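Local atomic coordinates of hypothetical nigD-like protein (Bacteroides caccae, PDB entry 3QWN), a protein that is of unknown function but, as a NigD-like protein, probably acts as an immunity protein, with an N-terminal OB domain followed by a C-terminal beta sandwich domain. Residues Y91-V100 with L146-E156. Sequence-based numbering, arbitrary orientation.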
ATOM      1  N   TYR A  91       5.273  -2.651  18.095  1.00 81.49           N
ATOM      2  CA  TYR A  91       4.414  -1.674  18.771  1.00 80.66           C
ATOM      3  C   TYR A  91       4.748  -1.527  20.255  1.00 87.84           C
ATOM      4  O   TYR A  91       3.956  -0.950  21.004  1.00 88.70           O
ATOM      5  CB  TYR A  91       2.925  -2.056  18.577  1.00 80.14           C
ATOM      6  CG  TYR A  91       2.495  -2.091  17.128  1.00 76.11           C
ATOM      7  CD1 TYR A  91       2.764  -1.022  16.277  1.00 75.01           C
ATOM      8  CD2 TYR A  91       1.815  -3.191  16.606  1.00 75.58           C
ATOM      9  CE1 TYR A  91       2.403  -1.059  14.936  1.00 72.93           C
ATOM     10  CE2 TYR A  91       1.439  -3.236  15.265  1.00 73.50           C
ATOM     11  CZ  TYR A  91       1.731  -2.163  14.436  1.00 78.79           C
ATOM     12  OH  TYR A  91       1.387  -2.187  13.110  1.00 79.26           O
ATOM     13  N   ARG A  92       5.935  -2.001  20.663  1.00 87.15           N
ATOM     14  CA  ARG A  92       6.421  -1.976  22.047  1.00 90.81           C
ATOM     15  C   ARG A  92       6.385  -0.568  22.677  1.00 93.99           C
ATOM     16  O   ARG A  92       5.982  -0.428  23.846  1.00 95.32           O
ATOM     17  CB  ARG A  92       7.852  -2.531  22.118  1.00 93.93           C
ATOM     18  CG  ARG A  92       7.969  -3.871  22.834  1.00111.73           C
ATOM     19  CD  ARG A  92       9.412  -4.158  23.237  1.00127.31           C
ATOM     20  NE  ARG A  92      10.266  -4.450  22.079  1.00129.33           N
ATOM     21  CZ  ARG A  92      10.585  -5.675  21.669  1.00138.87           C
ATOM     22  NH1 ARG A  92      10.120  -6.739  22.312  1.00125.93           N
ATOM     23  NH2 ARG A  92      11.355  -5.845  20.603  1.00122.03           N
ATOM     24  N   ASP A  93       6.777   0.475  21.888  1.00 87.03           N
ATOM     25  CA  ASP A  93       6.823   1.862  22.366  1.00 86.21           C
ATOM     26  C   ASP A  93       5.457   2.583  22.278  1.00 85.76           C
ATOM     27  O   ASP A  93       5.387   3.790  22.523  1.00 85.17           O
ATOM     28  CB  ASP A  93       7.915   2.649  21.639  1.00 86.70           C
ATOM     29  CG  ASP A  93       9.320   2.126  21.911  1.00104.89           C
ATOM     30  OD1 ASP A  93       9.592   1.710  23.065  1.00110.38           O
ATOM     31  OD2 ASP A  93      10.153   2.141  20.974  1.00111.24           O
ATOM     32  N   GLY A  94       4.392   1.824  22.015  1.00 79.65           N
ATOM     33  CA  GLY A  94       3.034   2.351  21.937  1.00 78.22           C
ATOM     34  C   GLY A  94       2.497   2.600  20.543  1.00 77.83           C
ATOM     35  O   GLY A  94       3.255   2.806  19.591  1.00 75.55           O
ATOM     36  N   LEU A  95       1.164   2.571  20.425  1.00 73.64           N
ATOM     37  CA  LEU A  95       0.476   2.815  19.160  1.00 69.41           C
ATOM     38  C   LEU A  95       0.432   4.311  18.886  1.00 72.42           C
ATOM     39  O   LEU A  95       0.107   5.097  19.789  1.00 73.61           O
ATOM     40  CB  LEU A  95      -0.942   2.210  19.164  1.00 68.70           C
ATOM     41  CG  LEU A  95      -1.063   0.706  19.428  1.00 72.95           C
ATOM     42  CD1 LEU A  95      -2.499   0.267  19.332  1.00 72.02           C
ATOM     43  CD2 LEU A  95      -0.214  -0.115  18.472  1.00 72.53           C
ATOM     44  N   LYS A  96       0.807   4.697  17.653  1.00 66.34           N
ATOM     45  CA  LYS A  96       0.837   6.089  17.191  1.00 64.00           C
ATOM     46  C   LYS A  96      -0.175   6.239  16.105  1.00 64.03           C
ATOM     47  O   LYS A  96      -0.232   5.397  15.207  1.00 62.22           O
ATOM     48  CB  LYS A  96       2.239   6.497  16.695  1.00 65.02           C
ATOM     49  CG  LYS A  96       3.413   6.099  17.615  1.00 73.66           C
ATOM     50  CD  LYS A  96       3.457   6.830  18.961  1.00 78.15           C
ATOM     51  CE  LYS A  96       4.872   6.935  19.512  1.00 87.42           C
ATOM     52  NZ  LYS A  96       5.552   5.613  19.651  1.00 97.14           N
ATOM     53  N   HIS A  97      -1.006   7.284  16.192  1.00 59.58           N
ATOM     54  CA  HIS A  97      -2.085   7.512  15.228  1.00 56.59           C
ATOM     55  C   HIS A  97      -2.165   8.966  14.783  1.00 54.97           C
ATOM     56  O   HIS A  97      -3.223   9.583  14.868  1.00 53.18           O
ATOM     57  CB  HIS A  97      -3.438   7.066  15.813  1.00 59.46           C
ATOM     58  CG  HIS A  97      -3.453   5.668  16.351  1.00 64.93           C
ATOM     59  ND1 HIS A  97      -3.178   4.576  15.533  1.00 65.81           N
ATOM     60  CD2 HIS A  97      -3.692   5.225  17.613  1.00 69.01           C
ATOM     61  CE1 HIS A  97      -3.244   3.513  16.325  1.00 67.00           C
ATOM     62  NE2 HIS A  97      -3.582   3.851  17.577  1.00 69.39           N
ATOM     63  N   ASP A  98      -1.051   9.512  14.305  1.00 51.62           N
ATOM     64  CA  ASP A  98      -1.014  10.881  13.787  1.00 51.11           C
ATOM     65  C   ASP A  98      -1.958  10.974  12.552  1.00 54.04           C
ATOM     66  O   ASP A  98      -2.040  10.015  11.783  1.00 48.40           O
ATOM     67  CB  ASP A  98       0.427  11.320  13.479  1.00 51.15           C
ATOM     68  CG  ASP A  98       1.244  11.544  14.729  1.00 53.72           C
ATOM     69  OD1 ASP A  98       0.733  12.188  15.656  1.00 54.39           O
ATOM     70  OD2 ASP A  98       2.417  11.102  14.762  1.00 60.93           O
ATOM     71  N   PRO A  99      -2.789  12.044  12.454  1.00 54.93           N
ATOM     72  CA  PRO A  99      -3.840  12.070  11.423  1.00 53.06           C
ATOM     73  C   PRO A  99      -3.356  12.066   9.997  1.00 52.01           C
ATOM     74  O   PRO A  99      -2.279  12.570   9.678  1.00 52.25           O
ATOM     75  CB  PRO A  99      -4.589  13.377  11.711  1.00 55.99           C
ATOM     76  CG  PRO A  99      -4.347  13.615  13.145  1.00 62.95           C
ATOM     77  CD  PRO A  99      -2.914  13.220  13.340  1.00 58.07           C
ATOM     78  N   VAL A 100      -4.185  11.463   9.140  1.00 43.46           N
ATOM     79  CA  VAL A 100      -4.026  11.356   7.693  1.00 38.81           C
ATOM     80  C   VAL A 100      -5.418  11.482   7.077  1.00 43.75           C
ATOM     81  O   VAL A 100      -6.430  11.311   7.775  1.00 43.82           O
ATOM     82  CB  VAL A 100      -3.314  10.040   7.197  1.00 38.74           C
ATOM     83  CG1 VAL A 100      -1.964   9.803   7.858  1.00 38.03           C
ATOM     84  CG2 VAL A 100      -4.220   8.805   7.306  1.00 37.64           C
ATOM     85  N   LEU A 146      -6.236  -1.195  11.906  1.00 54.58           N
ATOM     86  CA  LEU A 146      -6.120   0.183  12.360  1.00 54.47           C
ATOM     87  C   LEU A 146      -4.806   0.714  11.861  1.00 56.85           C
ATOM     88  O   LEU A 146      -3.778   0.068  12.059  1.00 56.02           O
ATOM     89  CB  LEU A 146      -6.224   0.308  13.890  1.00 56.82           C
ATOM     90  CG  LEU A 146      -5.941   1.694  14.519  1.00 60.91           C
ATOM     91  CD1 LEU A 146      -6.926   2.789  13.999  1.00 60.54           C
ATOM     92  CD2 LEU A 146      -6.009   1.603  16.035  1.00 60.00           C
ATOM     93  N   LEU A 147      -4.839   1.879  11.186  1.00 51.40           N
ATOM     94  CA  LEU A 147      -3.622   2.481  10.692  1.00 48.55           C
ATOM     95  C   LEU A 147      -2.766   3.007  11.853  1.00 54.83           C
ATOM     96  O   LEU A 147      -3.256   3.743  12.723  1.00 54.75           O
ATOM     97  CB  LEU A 147      -3.902   3.620   9.685  1.00 45.47           C
ATOM     98  CG  LEU A 147      -2.661   4.255   9.051  1.00 45.52           C
ATOM     99  CD1 LEU A 147      -2.021   3.338   8.032  1.00 43.84           C
ATOM    100  CD2 LEU A 147      -2.972   5.587   8.472  1.00 44.50           C
ATOM    101  N   TYR A 148      -1.491   2.613  11.840  1.00 51.05           N
ATOM    102  CA  TYR A 148      -0.467   3.123  12.714  1.00 51.91           C
ATOM    103  C   TYR A 148       0.282   4.193  11.912  1.00 53.35           C
ATOM    104  O   TYR A 148       0.722   3.924  10.783  1.00 49.77           O
ATOM    105  CB  TYR A 148       0.468   1.993  13.182  1.00 54.37           C
ATOM    106  CG  TYR A 148       1.708   2.466  13.914  1.00 57.08           C
ATOM    107  CD1 TYR A 148       2.808   2.964  13.216  1.00 57.56           C
ATOM    108  CD2 TYR A 148       1.815   2.346  15.296  1.00 60.21           C
ATOM    109  CE1 TYR A 148       3.944   3.420  13.884  1.00 56.50           C
ATOM    110  CE2 TYR A 148       2.967   2.750  15.969  1.00 62.11           C
ATOM    111  CZ  TYR A 148       4.027   3.292  15.258  1.00 69.12           C
ATOM    112  OH  TYR A 148       5.171   3.698  15.902  1.00 73.69           O
ATOM    113  N   HIS A 149       0.413   5.397  12.473  1.00 49.95           N
ATOM    114  CA  HIS A 149       1.161   6.457  11.824  1.00 47.73           C
ATOM    115  C   HIS A 149       1.892   7.267  12.872  1.00 53.36           C
ATOM    116  O   HIS A 149       1.264   7.922  13.705  1.00 53.49           O
ATOM    117  CB  HIS A 149       0.283   7.358  10.911  1.00 46.47           C
ATOM    118  CG  HIS A 149       1.008   8.571  10.383  1.00 48.69           C
ATOM    119  ND1 HIS A 149       0.393   9.806  10.325  1.00 49.75           N
ATOM    120  CD2 HIS A 149       2.300   8.708   9.967  1.00 49.23           C
ATOM    121  CE1 HIS A 149       1.308  10.644   9.848  1.00 48.31           C
ATOM    122  NE2 HIS A 149       2.473  10.027   9.631  1.00 48.25           N
ATOM    123  N   ASP A 150       3.229   7.217  12.817  1.00 50.43           N
ATOM    124  CA  ASP A 150       4.114   7.984  13.683  1.00 50.95           C
ATOM    125  C   ASP A 150       4.800   9.047  12.832  1.00 52.95           C
ATOM    126  O   ASP A 150       5.607   8.708  11.969  1.00 49.69           O
ATOM    127  CB  ASP A 150       5.130   7.061  14.368  1.00 53.51           C
ATOM    128  CG  ASP A 150       6.027   7.691  15.425  1.00 60.93           C
ATOM    129  OD1 ASP A 150       5.739   8.843  15.851  1.00 62.28           O
ATOM    130  OD2 ASP A 150       7.002   7.024  15.843  1.00 62.28           O
ATOM    131  N   ALA A 151       4.422  10.323  13.028  1.00 51.31           N
ATOM    132  CA  ALA A 151       4.982  11.474  12.294  1.00 49.69           C
ATOM    133  C   ALA A 151       6.282  11.929  12.914  1.00 55.23           C
ATOM    134  O   ALA A 151       6.926  12.812  12.364  1.00 54.84           O
ATOM    135  CB  ALA A 151       3.985  12.629  12.277  1.00 50.07           C
ATOM    136  N   ASN A 152       6.651  11.363  14.099  1.00 54.67           N
ATOM    137  CA  ASN A 152       7.910  11.664  14.834  1.00 55.64           C
ATOM    138  C   ASN A 152       8.082  13.174  15.095  1.00 56.90           C
ATOM    139  O   ASN A 152       9.186  13.716  14.996  1.00 54.81           O
ATOM    140  CB  ASN A 152       9.144  11.098  14.092  1.00 54.14           C
ATOM    141  CG  ASN A 152       9.420   9.643  14.413  1.00 73.28           C
ATOM    142  OD1 ASN A 152       9.734   9.277  15.555  1.00 62.06           O
ATOM    143  ND2 ASN A 152       9.298   8.776  13.411  1.00 63.19           N
ATOM    144  N   GLY A 153       6.967  13.828  15.414  1.00 53.60           N
ATOM    145  CA  GLY A 153       6.937  15.254  15.715  1.00 54.89           C
ATOM    146  C   GLY A 153       7.044  16.192  14.530  1.00 57.14           C
ATOM    147  O   GLY A 153       7.154  17.407  14.724  1.00 57.28           O
ATOM    148  N   ASP A 154       6.999  15.647  13.300  1.00 51.42           N
ATOM    149  CA  ASP A 154       7.056  16.456  12.075  1.00 49.77           C
ATOM    150  C   ASP A 154       5.889  17.443  12.048  1.00 55.19           C
ATOM    151  O   ASP A 154       4.763  17.057  12.376  1.00 55.72           O
ATOM    152  CB  ASP A 154       7.030  15.561  10.818  1.00 47.95           C
ATOM    153  CG  ASP A 154       7.556  16.222   9.568  1.00 50.58           C
ATOM    154  OD1 ASP A 154       8.322  17.196   9.689  1.00 52.35           O
ATOM    155  OD2 ASP A 154       7.235  15.738   8.467  1.00 55.04           O
ATOM    156  N   GLU A 155       6.168  18.717  11.705  1.00 51.20           N
ATOM    157  CA  GLU A 155       5.156  19.781  11.650  1.00 50.37           C
ATOM    158  C   GLU A 155       4.178  19.515  10.498  1.00 50.59           C
ATOM    159  O   GLU A 155       4.533  18.862   9.532  1.00 49.13           O
ATOM    160  CB  GLU A 155       5.820  21.166  11.507  1.00 52.67           C
ATOM    161  CG  GLU A 155       6.705  21.579  12.678  1.00 57.34           C
ATOM    162  CD  GLU A 155       8.121  21.021  12.717  1.00 69.23           C
ATOM    163  OE1 GLU A 155       8.547  20.372  11.733  1.00 50.81           O
ATOM    164  OE2 GLU A 155       8.811  21.231  13.739  1.00 64.75           O
ATOM    165  N   GLU A 156       2.944  19.986  10.621  1.00 46.76           N
ATOM    166  CA  GLU A 156       1.904  19.772   9.620  1.00 44.09           C
ATOM    167  C   GLU A 156       1.820  20.996   8.717  1.00 47.98           C
ATOM    168  O   GLU A 156       0.895  21.804   8.843  1.00 48.34           O
ATOM    169  CB  GLU A 156       0.566  19.474  10.325  1.00 45.41           C
ATOM    170  CG  GLU A 156       0.631  18.188  11.121  1.00 48.11           C
ATOM    171  CD  GLU A 156      -0.588  17.803  11.925  1.00 63.58           C
ATOM    172  OE1 GLU A 156      -1.414  18.693  12.218  1.00 63.32           O
ATOM    173  OE2 GLU A 156      -0.692  16.615  12.300  1.00 69.85           O
TER
HETATM  174  O   HOH W   1       4.070  13.268  15.966  1.00 51.39           O
HETATM  175  O   HOH W   2       0.897  15.079  14.109  1.00 68.89           O
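Asp-98 reaches across to the end of strand 142-150. Asp-98 CB rests 3.5 Å from ND1 of the His-149 ring. CG stands anti to its own carbonyl carbon (chi1 -71°), which carries the carboxylate on toward Ala-151. There Asp-98 OD2 takes the backbone N of Ala-151 at 2.8 Å on its anti lone pair, in a nearly straight bond (169°), and also accepts a hydrogen bond from a water that in turn accepts one from the N of Gly-153. A second water donates to OE2 of Glu-156 and, weakly, to Asp-98 OD1; OE1 of Glu-156 is hydrogen-bonded to the hydroxyl of Tyr-190. Asp-98 thus ties itself to the type I' turn 151-154. OD1 of Asp-150 lies 4.2 Å from Asp-98 OD2, a like-charge neighbour that those donors may offset.

Backbone bonds flank this grip: His-149 N gives to Lys-96 O, and Asp-98 N to His-149 O, around a single bridge between His-97 and His-149. Each histidine adds a ring bond. His-149 ND1 meets Asp-98 O at 2.8 Å from well above the carbonyl plane, while His-97 ND1 reaches Leu-147 O at 2.9 Å. Earlier in the loop, Lys-96 lays CB over a face of the Tyr-148 ring, 4.2 Å from its centroid, and Tyr-91 CE1 touches Tyr-148 CD2 obliquely at 3.5 Å.

The loop between strands 84-85 and 101-108 therefore lies against strand 142-150, which is paired on its two sides with 127-133 and 181-190. His-149 stacks on Phe-128 of the former, His-97 on Tyr-188 of the latter, within the C-terminal beta sandwich domain.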